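Side-chain contacts in trwC protein (Escherichia coli, PDB 1OMH), which recognises and processes the origin-of-transfer DNA as the relaxase of bacterial conjugation, represented here by its N-terminal relaxase domain: residues B[202-205]-B[206-209]; B[112-115]-B[116-120]; B[246-250]-B[251-255]; B[94-97]-B[98-102]; B[283-287]-B[288-292]. All blocks are in the same frame, centred on the assembly; numbering follows the deposited sequence.

All five contacts are local and follow one another along the chain without nesting or crossing. Interaction 4 comes first, where helix 92-99 runs out into a glycine turn. Interaction 2 follows within the long helix 104-122. Interaction 1 ends helix 189-206 in a Schellman motif. Interaction 3 forms the turn between helices 234-246 and 255-264, and interaction 5 closes helix 274-287 near the C terminus. Some contacts meet in space. Glu203 of interaction 1 pairs with Arg112 and Arg116 of interaction 2. Tyr209 of interaction 1 packs on Gln97 of interaction 4, whose 94-102 stretch also receives Phe292 of interaction 5. Interaction 3 stands apart from the other four.

Interaction 1: B[202-205]-B[206-209]; sequences HELQ and KLGY
Glu203 and Lys206 lie side by side on the last turn of helix 189-206 and form a salt bridge. Lys206 NZ is 3.2 Å from Glu203 OE2. It meets that oxygen on the syn side, 27° out of the carboxylate plane. The glutamate bends at chi2 (-59°) and the lysine at chi3, and these bends bring the two ends together. Glu203 is a buried residue, and the main partners of its carboxylate come from helix 104-122: Arg116 binds OE2 and Arg112 binds OE1.

Several backbone N-H groups find acceptors as the helix ends. Lys206 N donates to His202 O at 3.2 Å. Leu207 N reaches Leu204 O at 3.0 Å, and Gly208 N reaches Gln205 O, also at 3.0 Å. Tyr209 N adds a weak bond to Leu204 O at 3.4 Å. Gly208 has positive phi, and the bonds from Gly208 and Tyr209 back into the last turn make a Schellman motif.

Tyr209 brings its ring edge to the same carbonyl, with CD1 3.5 Å from Leu204 O. Its hydroxyl is hydrogen-bonded to Asp103, and its side chain also touches Ile106. Leu207 CG sits 3.4 Å from Glu203 O.

With two arginines and a lysine around it, the Glu203 carboxylate probably stays ionised. The charge cluster ties the end of helix 189-206 to helix 104-122.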
loop_
_atom_site.group_PDB
_atom_site.type_symbol
_atom_site.label_atom_id
_atom_site.label_comp_id
_atom_site.label_asym_id
_atom_site.label_seq_id
_atom_site.Cartn_x
_atom_site.Cartn_y
_atom_site.Cartn_z
ATOM N N HIS B 202 -12.970 -12.680 0.859
ATOM C CA HIS B 202 -13.706 -13.354 1.921
ATOM C C HIS B 202 -14.609 -12.359 2.641
ATOM O O HIS B 202 -15.785 -12.629 2.877
ATOM C CB HIS B 202 -12.732 -13.988 2.918
ATOM C CG HIS B 202 -13.404 -14.699 4.051
ATOM N ND1 HIS B 202 -14.208 -15.804 3.865
ATOM C CD2 HIS B 202 -13.395 -14.462 5.383
ATOM C CE1 HIS B 202 -14.663 -16.217 5.033
ATOM N NE2 HIS B 202 -14.184 -15.420 5.973
ATOM N N GLU B 203 -14.051 -11.205 2.989
ATOM C CA GLU B 203 -14.807 -10.170 3.682
ATOM C C GLU B 203 -15.951 -9.632 2.831
ATOM O O GLU B 203 -17.038 -9.349 3.346
ATOM C CB GLU B 203 -13.884 -9.017 4.078
ATOM C CG GLU B 203 -12.903 -9.364 5.171
ATOM C CD GLU B 203 -13.600 -9.802 6.442
ATOM O OE1 GLU B 203 -14.537 -9.099 6.878
ATOM O OE2 GLU B 203 -13.210 -10.844 7.006
ATOM N N LEU B 204 -15.699 -9.480 1.535
ATOM C CA LEU B 204 -16.708 -8.974 0.608
ATOM C C LEU B 204 -17.851 -9.963 0.440
ATOM O O LEU B 204 -19.018 -9.574 0.347
ATOM C CB LEU B 204 -16.078 -8.682 -0.757
ATOM C CG LEU B 204 -15.106 -7.500 -0.766
ATOM C CD1 LEU B 204 -14.453 -7.373 -2.130
ATOM C CD2 LEU B 204 -15.868 -6.228 -0.409
ATOM N N GLN B 205 -17.517 -11.245 0.394
ATOM C CA GLN B 205 -18.546 -12.258 0.248
ATOM C C GLN B 205 -19.430 -12.302 1.487
ATOM O O GLN B 205 -20.613 -12.599 1.391
ATOM C CB GLN B 205 -17.905 -13.614 -0.032
ATOM C CG GLN B 205 -17.476 -13.719 -1.477
ATOM C CD GLN B 205 -16.657 -14.946 -1.769
ATOM O OE1 GLN B 205 -16.493 -15.328 -2.930
ATOM N NE2 GLN B 205 -16.119 -15.565 -0.724
ATOM N N LYS B 206 -18.862 -11.974 2.644
ATOM C CA LYS B 206 -19.635 -11.957 3.879
ATOM C C LYS B 206 -20.675 -10.846 3.826
ATOM O O LYS B 206 -21.663 -10.875 4.558
ATOM C CB LYS B 206 -18.724 -11.730 5.089
ATOM C CG LYS B 206 -18.406 -12.985 5.871
ATOM C CD LYS B 206 -17.826 -12.660 7.245
ATOM C CE LYS B 206 -16.446 -12.032 7.153
ATOM N NZ LYS B 206 -15.830 -11.878 8.503
ATOM N N LEU B 207 -20.446 -9.863 2.960
ATOM C CA LEU B 207 -21.364 -8.736 2.815
ATOM C C LEU B 207 -22.424 -9.027 1.764
ATOM O O LEU B 207 -23.323 -8.219 1.533
ATOM C CB LEU B 207 -20.586 -7.466 2.438
ATOM C CG LEU B 207 -19.520 -7.013 3.445
ATOM C CD1 LEU B 207 -18.837 -5.754 2.929
ATOM C CD2 LEU B 207 -20.159 -6.746 4.804
ATOM N N GLY B 208 -22.312 -10.179 1.114
ATOM C CA GLY B 208 -23.296 -10.538 0.114
ATOM C C GLY B 208 -22.988 -10.151 -1.320
ATOM O O GLY B 208 -23.905 -10.060 -2.140
ATOM N N TYR B 209 -21.719 -9.906 -1.634
ATOM C CA TYR B 209 -21.349 -9.559 -3.004
ATOM C C TYR B 209 -20.828 -10.790 -3.720
ATOM O O TYR B 209 -20.200 -11.648 -3.102
ATOM C CB TYR B 209 -20.244 -8.488 -3.039
ATOM C CG TYR B 209 -20.664 -7.139 -2.518
ATOM C CD1 TYR B 209 -20.242 -6.690 -1.269
ATOM C CD2 TYR B 209 -21.512 -6.322 -3.265
ATOM C CE1 TYR B 209 -20.660 -5.455 -0.772
ATOM C CE2 TYR B 209 -21.933 -5.092 -2.777
ATOM C CZ TYR B 209 -21.506 -4.667 -1.536
ATOM O OH TYR B 209 -21.933 -3.455 -1.060
#

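Interaction 2: B[112-115]-B[116-120]; sequences RAVA and RTLEQ
Arg116 lays one face of its guanidinium over CB of Arg112, one helical turn earlier. Arg112 CD is 4.3 Å from Arg116 NH2. The Arg116 chain is extended from CG to NE, with CG beside the backbone N (chi1 -69°). This carries it back along the helix, and CG passes 3.4 Å from Arg112 O. Both arginines converge on Glu203 of helix 189-206. Arg116 NH1 has a second carboxylate partner there, Glu199.

Thr117 turns its hydroxyl back to the helix. OG1 donates to Ala113 O at 2.7 Å, while Thr117 N donates to the same oxygen at 3.1 Å. Ala113 O thus accepts both the hydroxyl and the N-H of Thr117, which reach it from opposite faces of its plane.

Val114 and Leu118 lie side by side and point the same way. Val114 CG1 meets Leu118 CD1 at 3.8 Å, and Leu118 CG rests 3.2 Å from Val114 O. Both side chains pack on Phe88 of strand 81-89. Ala115 O accepts a weak bond from Glu119 N and a hydrogen bond from Gln37 NE2 of strand 34-37.

The helical backbone bonds continue through the contact, such as Arg116 N to Arg112 O at 2.9 Å. The helix is thus two-sided, with arginines toward helix 189-206 and apolar groups on the sheet. Such a helix lying against a five-stranded antiparallel sheet belongs to the relaxase fold. The Val114 side chain is about 8 Å from that of His161, which binds zinc or copper in another structure of this protein; no metal is bound here.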
loop_
_atom_site.group_PDB
_atom_site.type_symbol
_atom_site.label_atom_id
_atom_site.label_comp_id
_atom_site.label_asym_id
_atom_site.label_seq_id
_atom_site.Cartn_x
_atom_site.Cartn_y
_atom_site.Cartn_z
ATOM N N ARG B 112 -9.408 -4.624 7.162
ATOM C CA ARG B 112 -9.141 -5.934 7.757
ATOM C C ARG B 112 -8.179 -6.740 6.891
ATOM O O ARG B 112 -7.227 -7.327 7.401
ATOM C CB ARG B 112 -10.442 -6.717 7.937
ATOM C CG ARG B 112 -11.339 -6.193 9.045
ATOM C CD ARG B 112 -12.677 -6.923 9.047
ATOM N NE ARG B 112 -13.519 -6.544 10.179
ATOM C CZ ARG B 112 -14.791 -6.903 10.312
ATOM N NH1 ARG B 112 -15.372 -7.646 9.381
ATOM N NH2 ARG B 112 -15.483 -6.524 11.377
ATOM N N ALA B 113 -8.424 -6.765 5.585
ATOM C CA ALA B 113 -7.555 -7.512 4.685
ATOM C C ALA B 113 -6.126 -6.985 4.792
ATOM O O ALA B 113 -5.173 -7.762 4.759
ATOM C CB ALA B 113 -8.060 -7.414 3.251
ATOM N N VAL B 114 -5.985 -5.669 4.935
ATOM C CA VAL B 114 -4.667 -5.053 5.076
ATOM C C VAL B 114 -4.027 -5.478 6.403
ATOM O O VAL B 114 -2.867 -5.863 6.438
ATOM C CB VAL B 114 -4.755 -3.503 5.047
ATOM C CG1 VAL B 114 -3.415 -2.900 5.413
ATOM C CG2 VAL B 114 -5.175 -3.021 3.651
ATOM N N ALA B 115 -4.792 -5.409 7.489
ATOM C CA ALA B 115 -4.276 -5.778 8.806
ATOM C C ALA B 115 -3.828 -7.240 8.868
ATOM O O ALA B 115 -2.773 -7.549 9.419
ATOM C CB ALA B 115 -5.333 -5.508 9.878
ATOM N N ARG B 116 -4.627 -8.135 8.300
ATOM C CA ARG B 116 -4.288 -9.553 8.307
ATOM C C ARG B 116 -3.055 -9.850 7.462
ATOM O O ARG B 116 -2.234 -10.700 7.817
ATOM C CB ARG B 116 -5.482 -10.373 7.818
ATOM C CG ARG B 116 -6.647 -10.367 8.796
ATOM C CD ARG B 116 -7.897 -10.954 8.169
ATOM N NE ARG B 116 -9.054 -10.853 9.056
ATOM C CZ ARG B 116 -10.307 -11.078 8.676
ATOM N NH1 ARG B 116 -10.570 -11.418 7.420
ATOM N NH2 ARG B 116 -11.296 -10.965 9.552
ATOM N N THR B 117 -2.910 -9.146 6.345
ATOM C CA THR B 117 -1.756 -9.368 5.489
ATOM C C THR B 117 -0.499 -8.881 6.202
ATOM O O THR B 117 0.547 -9.530 6.144
ATOM C CB THR B 117 -1.907 -8.631 4.148
ATOM O OG1 THR B 117 -3.135 -9.029 3.528
ATOM C CG2 THR B 117 -0.750 -8.966 3.216
ATOM N N LEU B 118 -0.604 -7.746 6.889
ATOM C CA LEU B 118 0.540 -7.197 7.597
ATOM C C LEU B 118 0.982 -8.105 8.742
ATOM O O LEU B 118 2.145 -8.083 9.145
ATOM C CB LEU B 118 0.220 -5.788 8.116
ATOM C CG LEU B 118 0.099 -4.719 7.023
ATOM C CD1 LEU B 118 -0.365 -3.411 7.626
ATOM C CD2 LEU B 118 1.446 -4.540 6.327
ATOM N N GLU B 119 0.055 -8.893 9.273
ATOM C CA GLU B 119 0.395 -9.815 10.354
ATOM C C GLU B 119 1.358 -10.848 9.785
ATOM O O GLU B 119 2.311 -11.255 10.441
ATOM C CB GLU B 119 -0.849 -10.528 10.880
ATOM C CG GLU B 119 -1.737 -9.699 11.794
ATOM C CD GLU B 119 -2.877 -10.515 12.375
ATOM O OE1 GLU B 119 -2.601 -11.486 13.113
ATOM O OE2 GLU B 119 -4.049 -10.197 12.093
ATOM N N GLN B 120 1.103 -11.262 8.551
ATOM C CA GLN B 120 1.950 -12.245 7.901
ATOM C C GLN B 120 3.267 -11.641 7.446
ATOM O O GLN B 120 4.294 -12.329 7.379
ATOM C CB GLN B 120 1.193 -12.898 6.744
ATOM C CG GLN B 120 0.093 -13.817 7.269
ATOM C CD GLN B 120 -0.669 -14.549 6.184
ATOM O OE1 GLN B 120 -0.079 -15.177 5.306
ATOM N NE2 GLN B 120 -1.992 -14.483 6.249
#

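Interaction 3: B[246-250]-B[251-255]; sequences RGLDP and NSVSL
The chain reverses from Asp249 to Ser252 in a type I beta turn, closed by Ser252 N donating to Asp249 O at 3.0 Å. Pro250 and Asn251 hold the two corner positions. The Asp249 side chain adds a second lock. Its CG stands opposite the backbone N (chi1 178°), and OD2 accepts from Asn251 N at 2.8 Å. The N-H arrives from above the carboxylate, 47° out of its plane.

The carboxylate and the Asn251 amide are turned 59° apart. Water 1 bridges them, donating to Asp249 OD1 and accepting from Asn251 ND2, each at 2.7 Å. Water 2 lies 3.0 Å from Ser252 OG and gives a weak bond to Asp249 O.

Val253 CG1 sits against Asp249 O at 3.2 Å and makes an apolar contact with Leu248 CB at 3.9 Å. Val253 and Pro250 also touch Tyr243 of helix 234-246. That helix ends in a Schellman motif at Gly247, and Ser254 is the N-cap of helix 255-264. The side-chain bond to Asn251 N, with proline between, is an Asx-Pro turn in the loop that joins helix 234-246 to helix 255-264.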
loop_
_atom_site.group_PDB
_atom_site.type_symbol
_atom_site.label_atom_id
_atom_site.label_comp_id
_atom_site.label_asym_id
_atom_site.label_seq_id
_atom_site.Cartn_x
_atom_site.Cartn_y
_atom_site.Cartn_z
ATOM N N ARG B 246 4.373 5.556 -27.849
ATOM C CA ARG B 246 5.731 5.044 -28.042
ATOM C C ARG B 246 5.746 3.831 -28.968
ATOM O O ARG B 246 6.810 3.325 -29.317
ATOM C CB ARG B 246 6.336 4.638 -26.697
ATOM C CG ARG B 246 6.848 5.767 -25.821
ATOM C CD ARG B 246 8.253 6.178 -26.230
ATOM N NE ARG B 246 9.133 6.372 -25.080
ATOM C CZ ARG B 246 8.873 7.196 -24.067
ATOM N NH1 ARG B 246 9.729 7.317 -23.058
ATOM N NH2 ARG B 246 7.750 7.898 -24.062
ATOM N N GLY B 247 4.564 3.360 -29.354
ATOM C CA GLY B 247 4.476 2.198 -30.219
ATOM C C GLY B 247 4.980 0.949 -29.515
ATOM O O GLY B 247 5.519 0.039 -30.149
ATOM N N LEU B 248 4.793 0.903 -28.199
ATOM C CA LEU B 248 5.237 -0.226 -27.390
ATOM C C LEU B 248 4.137 -1.242 -27.113
ATOM O O LEU B 248 2.965 -0.893 -26.984
ATOM C CB LEU B 248 5.798 0.285 -26.058
ATOM C CG LEU B 248 7.272 0.691 -25.949
ATOM C CD1 LEU B 248 7.798 1.221 -27.269
ATOM C CD2 LEU B 248 7.412 1.725 -24.840
ATOM N N ASP B 249 4.529 -2.510 -27.034
ATOM C CA ASP B 249 3.597 -3.588 -26.738
ATOM C C ASP B 249 3.655 -3.770 -25.231
ATOM O O ASP B 249 4.686 -4.157 -24.681
ATOM C CB ASP B 249 4.025 -4.877 -27.453
ATOM C CG ASP B 249 3.112 -6.058 -27.142
ATOM O OD1 ASP B 249 3.220 -7.085 -27.847
ATOM O OD2 ASP B 249 2.298 -5.970 -26.198
ATOM N N PRO B 250 2.546 -3.476 -24.537
ATOM C CA PRO B 250 2.471 -3.604 -23.080
ATOM C C PRO B 250 2.837 -4.984 -22.537
ATOM O O PRO B 250 3.221 -5.117 -21.376
ATOM C CB PRO B 250 1.023 -3.218 -22.776
ATOM C CG PRO B 250 0.295 -3.582 -24.034
ATOM C CD PRO B 250 1.239 -3.095 -25.097
ATOM N N ASN B 251 2.729 -6.005 -23.381
ATOM C CA ASN B 251 3.040 -7.365 -22.962
ATOM C C ASN B 251 4.528 -7.641 -22.775
ATOM O O ASN B 251 4.897 -8.587 -22.081
ATOM C CB ASN B 251 2.468 -8.375 -23.962
ATOM C CG ASN B 251 0.960 -8.298 -24.070
ATOM O OD1 ASN B 251 0.277 -7.910 -23.122
ATOM N ND2 ASN B 251 0.429 -8.685 -25.223
ATOM N N SER B 252 5.384 -6.819 -23.377
ATOM C CA SER B 252 6.823 -7.044 -23.262
ATOM C C SER B 252 7.670 -5.837 -22.858
ATOM O O SER B 252 8.900 -5.917 -22.866
ATOM C CB SER B 252 7.357 -7.609 -24.582
ATOM O OG SER B 252 7.157 -6.700 -25.648
ATOM N N VAL B 253 7.034 -4.731 -22.492
ATOM C CA VAL B 253 7.788 -3.539 -22.112
ATOM C C VAL B 253 8.806 -3.796 -21.008
ATOM O O VAL B 253 8.519 -4.481 -20.027
ATOM C CB VAL B 253 6.857 -2.389 -21.665
ATOM C CG1 VAL B 253 6.010 -1.929 -22.837
ATOM C CG2 VAL B 253 5.976 -2.836 -20.505
ATOM N N SER B 254 10.003 -3.247 -21.179
ATOM C CA SER B 254 11.052 -3.405 -20.185
ATOM C C SER B 254 10.631 -2.655 -18.934
ATOM O O SER B 254 9.610 -1.965 -18.927
ATOM C CB SER B 254 12.378 -2.842 -20.702
ATOM O OG SER B 254 12.296 -1.442 -20.919
ATOM N N LEU B 255 11.418 -2.792 -17.874
ATOM C CA LEU B 255 11.121 -2.120 -16.619
ATOM C C LEU B 255 11.245 -0.619 -16.782
ATOM O O LEU B 255 10.406 0.142 -16.298
ATOM C CB LEU B 255 12.080 -2.583 -15.525
ATOM C CG LEU B 255 11.929 -1.852 -14.193
ATOM C CD1 LEU B 255 10.518 -2.052 -13.663
ATOM C CD2 LEU B 255 12.960 -2.370 -13.202
HETATM O O HOH W 1 1.931 -9.421 -27.314
HETATM O O HOH W 2 8.013 -3.885 -25.277
#

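Interaction 4: B[94-97]-B[98-102]; sequences VSLQ and ALVAG
Leu96 and Val100 meet at the end of helix 92-99, where the backbone bonding pattern changes. Ala98 N donates to Val94 O at 3.0 Å and Leu99 N to Ser95 O at 2.8 Å, as in a regular alpha helix. Leu96 O then takes two donors. Val100 N reaches it at 2.8 Å, and Ala101 N, five residues on, at 3.1 Å. The second is an i to i+5 bond, consistent with a wider last turn. Gly102 follows with positive phi (87°) and leads the chain away.

The one apolar side-chain pair across the segments is Leu96 CG to Val100 CG2, 4.5 Å. Other carbons rest on polar atoms. Val100 CB lies close to Leu96 O, and Leu99 CG is 3.3 Å from Ser95 O. Ala101 CB faces the Gln97 side chain, 3.6 Å from NE2.

Polar side chains point out to other parts of the fold. Gln97 leaves the backbone with CG opposite N (chi1 -166°) and bends at chi2 (71°), which brings its amide alongside Ala101. That amide is satisfied at both ends: OE1 accepts from His223 NE2, and NE2 donates to Phe292 O. Ser95 OG is hydrogen-bonded to Leu160 N of strand 158-167.

Ala98 and Leu99 pack on Ile107 of helix 104-122, while Leu99 and Val100 also touch Pro158 and Trp281. This is a largely buried helix end near the histidine metal site. The Ser95 side chain is about 7 Å from that of His161, one of that site's histidines, empty of metal in this model.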
loop_
_atom_site.group_PDB
_atom_site.type_symbol
_atom_site.label_atom_id
_atom_site.label_comp_id
_atom_site.label_asym_id
_atom_site.label_seq_id
_atom_site.Cartn_x
_atom_site.Cartn_y
_atom_site.Cartn_z
ATOM N N VAL B 94 -14.505 -2.446 -6.361
ATOM C CA VAL B 94 -14.595 -2.391 -4.913
ATOM C C VAL B 94 -14.509 -0.941 -4.447
ATOM O O VAL B 94 -15.286 -0.515 -3.583
ATOM C CB VAL B 94 -13.484 -3.255 -4.269
ATOM C CG1 VAL B 94 -13.504 -3.111 -2.746
ATOM C CG2 VAL B 94 -13.699 -4.716 -4.658
ATOM N N SER B 95 -13.582 -0.174 -5.019
ATOM C CA SER B 95 -13.461 1.236 -4.648
ATOM C C SER B 95 -14.766 1.962 -4.987
ATOM O O SER B 95 -15.228 2.816 -4.223
ATOM C CB SER B 95 -12.294 1.905 -5.393
ATOM O OG SER B 95 -11.039 1.374 -4.976
ATOM N N LEU B 96 -15.364 1.613 -6.125
ATOM C CA LEU B 96 -16.613 2.242 -6.563
ATOM C C LEU B 96 -17.780 1.971 -5.618
ATOM O O LEU B 96 -18.525 2.884 -5.246
ATOM C CB LEU B 96 -16.985 1.754 -7.964
ATOM C CG LEU B 96 -16.510 2.547 -9.186
ATOM C CD1 LEU B 96 -15.157 3.189 -8.944
ATOM C CD2 LEU B 96 -16.489 1.621 -10.386
ATOM N N GLN B 97 -17.938 0.711 -5.235
ATOM C CA GLN B 97 -19.022 0.321 -4.344
ATOM C C GLN B 97 -18.855 0.986 -2.985
ATOM O O GLN B 97 -19.825 1.431 -2.375
ATOM C CB GLN B 97 -19.054 -1.204 -4.173
ATOM C CG GLN B 97 -20.337 -1.743 -3.539
ATOM C CD GLN B 97 -21.530 -1.657 -4.477
ATOM O OE1 GLN B 97 -21.418 -1.964 -5.661
ATOM N NE2 GLN B 97 -22.682 -1.256 -3.947
ATOM N N ALA B 98 -17.619 1.072 -2.509
ATOM C CA ALA B 98 -17.374 1.682 -1.210
ATOM C C ALA B 98 -17.434 3.204 -1.182
ATOM O O ALA B 98 -17.996 3.787 -0.258
ATOM C CB ALA B 98 -16.022 1.233 -0.675
ATOM N N LEU B 99 -16.869 3.843 -2.200
ATOM C CA LEU B 99 -16.782 5.299 -2.233
ATOM C C LEU B 99 -17.843 6.062 -3.018
ATOM O O LEU B 99 -18.131 7.217 -2.709
ATOM C CB LEU B 99 -15.384 5.696 -2.723
ATOM C CG LEU B 99 -14.240 5.040 -1.930
ATOM C CD1 LEU B 99 -12.902 5.398 -2.562
ATOM C CD2 LEU B 99 -14.275 5.493 -0.472
ATOM N N VAL B 100 -18.405 5.440 -4.043
ATOM C CA VAL B 100 -19.445 6.102 -4.816
ATOM C C VAL B 100 -20.804 5.661 -4.268
ATOM O O VAL B 100 -21.608 6.500 -3.867
ATOM C CB VAL B 100 -19.338 5.757 -6.310
ATOM C CG1 VAL B 100 -20.366 6.563 -7.110
ATOM C CG2 VAL B 100 -17.928 6.065 -6.806
ATOM N N ALA B 101 -21.047 4.348 -4.244
ATOM C CA ALA B 101 -22.301 3.801 -3.715
ATOM C C ALA B 101 -22.405 4.086 -2.216
ATOM O O ALA B 101 -23.500 4.215 -1.676
ATOM C CB ALA B 101 -22.379 2.299 -3.965
ATOM N N GLY B 102 -21.260 4.162 -1.547
ATOM C CA GLY B 102 -21.253 4.467 -0.127
ATOM C C GLY B 102 -21.385 3.322 0.860
ATOM O O GLY B 102 -21.992 3.494 1.916
#

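Interaction 5: B[283-287]-B[288-292]; sequences ATAKE and LGIDF
Leu288 folds back over the last turn of helix 274-287 and packs along Thr284. Its CB lies 3.6 Å from Ala285 O. CG is placed beside the backbone N (chi1 -66°) and comes 3.3 Å from Thr284 O. At the tip, CD1 meets Thr284 CG2 at 3.9 Å. The two side chains lie side by side and point the same way. Thr284 uses its other branch, OG1, for a hydrogen bond to Glu280 O in its own helix.

Ala285 is the second meeting point. Its CB touches Ile290 CD1 at 4.0 Å and Phe292 CE1 at 3.8 Å, approaching the ring obliquely. Ile290 also covers Phe292: its CG2 stands 3.5 Å above the ring plane, over the centre of one face.

The backbone brings these residues together. Gly289 has positive phi and ends the helix in a Schellman motif. Ile290 N donates to Ala285 O at 3.0 Å, and Gly289 N donates to Lys286 O at 2.9 Å from above the carbonyl plane.

Outside the motif, Thr284, Leu288 and Ile290 all pack on Phe232, in the loop between helices 226-230 and 234-246. The Phe292 ring rests on Val100 and Ala101 of segment 98-102. The C-terminal tail thus lies between helix 274-287 and the end of helix 92-99.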
loop_
_atom_site.group_PDB
_atom_site.type_symbol
_atom_site.label_atom_id
_atom_site.label_comp_id
_atom_site.label_asym_id
_atom_site.label_seq_id
_atom_site.Cartn_x
_atom_site.Cartn_y
_atom_site.Cartn_z
ATOM N N ALA B 283 -22.598 11.135 -10.405
ATOM C CA ALA B 283 -23.137 11.521 -11.704
ATOM C C ALA B 283 -22.411 10.742 -12.801
ATOM O O ALA B 283 -23.014 10.315 -13.782
ATOM C CB ALA B 283 -22.968 13.034 -11.922
ATOM N N THR B 284 -21.109 10.550 -12.635
ATOM C CA THR B 284 -20.339 9.820 -13.637
ATOM C C THR B 284 -20.784 8.364 -13.696
ATOM O O THR B 284 -20.872 7.782 -14.771
ATOM C CB THR B 284 -18.826 9.888 -13.327
ATOM O OG1 THR B 284 -18.391 11.247 -13.429
ATOM C CG2 THR B 284 -18.027 9.036 -14.307
ATOM N N ALA B 285 -21.075 7.786 -12.535
ATOM C CA ALA B 285 -21.515 6.399 -12.472
ATOM C C ALA B 285 -22.834 6.216 -13.213
ATOM O O ALA B 285 -23.022 5.236 -13.933
ATOM C CB ALA B 285 -21.665 5.963 -11.014
ATOM N N LYS B 286 -23.751 7.158 -13.028
ATOM C CA LYS B 286 -25.047 7.090 -13.700
ATOM C C LYS B 286 -24.835 7.143 -15.205
ATOM O O LYS B 286 -25.438 6.388 -15.958
ATOM C CB LYS B 286 -25.931 8.261 -13.265
ATOM C CG LYS B 286 -26.433 8.139 -11.837
ATOM C CD LYS B 286 -27.078 9.424 -11.358
ATOM C CE LYS B 286 -27.861 9.185 -10.079
ATOM N NZ LYS B 286 -27.063 8.442 -9.070
ATOM N N GLU B 287 -23.956 8.036 -15.636
ATOM C CA GLU B 287 -23.666 8.190 -17.048
ATOM C C GLU B 287 -23.113 6.883 -17.617
ATOM O O GLU B 287 -23.431 6.500 -18.749
ATOM C CB GLU B 287 -22.671 9.343 -17.230
ATOM C CG GLU B 287 -22.506 9.842 -18.642
ATOM C CD GLU B 287 -21.366 9.172 -19.360
ATOM O OE1 GLU B 287 -20.246 9.164 -18.805
ATOM O OE2 GLU B 287 -21.585 8.663 -20.479
ATOM N N LEU B 288 -22.300 6.189 -16.823
ATOM C CA LEU B 288 -21.711 4.920 -17.251
ATOM C C LEU B 288 -22.709 3.768 -17.117
ATOM O O LEU B 288 -22.411 2.634 -17.484
ATOM C CB LEU B 288 -20.454 4.616 -16.428
ATOM C CG LEU B 288 -19.267 5.563 -16.630
ATOM C CD1 LEU B 288 -18.255 5.364 -15.505
ATOM C CD2 LEU B 288 -18.638 5.307 -17.985
ATOM N N GLY B 289 -23.889 4.070 -16.587
ATOM C CA GLY B 289 -24.920 3.055 -16.436
ATOM C C GLY B 289 -24.675 2.028 -15.346
ATOM O O GLY B 289 -25.150 0.895 -15.442
ATOM N N ILE B 290 -23.940 2.413 -14.308
ATOM C CA ILE B 290 -23.650 1.502 -13.209
ATOM C C ILE B 290 -24.846 1.371 -12.284
ATOM O O ILE B 290 -25.457 2.366 -11.890
ATOM C CB ILE B 290 -22.463 1.992 -12.342
ATOM C CG1 ILE B 290 -21.188 2.081 -13.181
ATOM C CG2 ILE B 290 -22.247 1.037 -11.170
ATOM C CD1 ILE B 290 -20.010 2.653 -12.422
ATOM N N ASP B 291 -25.174 0.132 -11.945
ATOM C CA ASP B 291 -26.266 -0.153 -11.031
ATOM C C ASP B 291 -25.592 -0.794 -9.823
ATOM O O ASP B 291 -25.188 -1.952 -9.871
ATOM C CB ASP B 291 -27.268 -1.117 -11.673
ATOM C CG ASP B 291 -28.317 -1.610 -10.694
ATOM O OD1 ASP B 291 -28.596 -0.898 -9.706
ATOM O OD2 ASP B 291 -28.872 -2.707 -10.920
ATOM N N PHE B 292 -25.449 -0.023 -8.752
ATOM C CA PHE B 292 -24.797 -0.512 -7.544
ATOM C C PHE B 292 -25.675 -1.489 -6.771
ATOM O O PHE B 292 -25.320 -1.904 -5.665
ATOM C CB PHE B 292 -24.396 0.670 -6.656
ATOM C CG PHE B 292 -23.271 1.498 -7.225
ATOM C CD1 PHE B 292 -23.504 2.781 -7.712
ATOM C CD2 PHE B 292 -21.977 0.985 -7.285
ATOM C CE1 PHE B 292 -22.465 3.539 -8.251
ATOM C CE2 PHE B 292 -20.933 1.734 -7.821
ATOM C CZ PHE B 292 -21.178 3.013 -8.305
#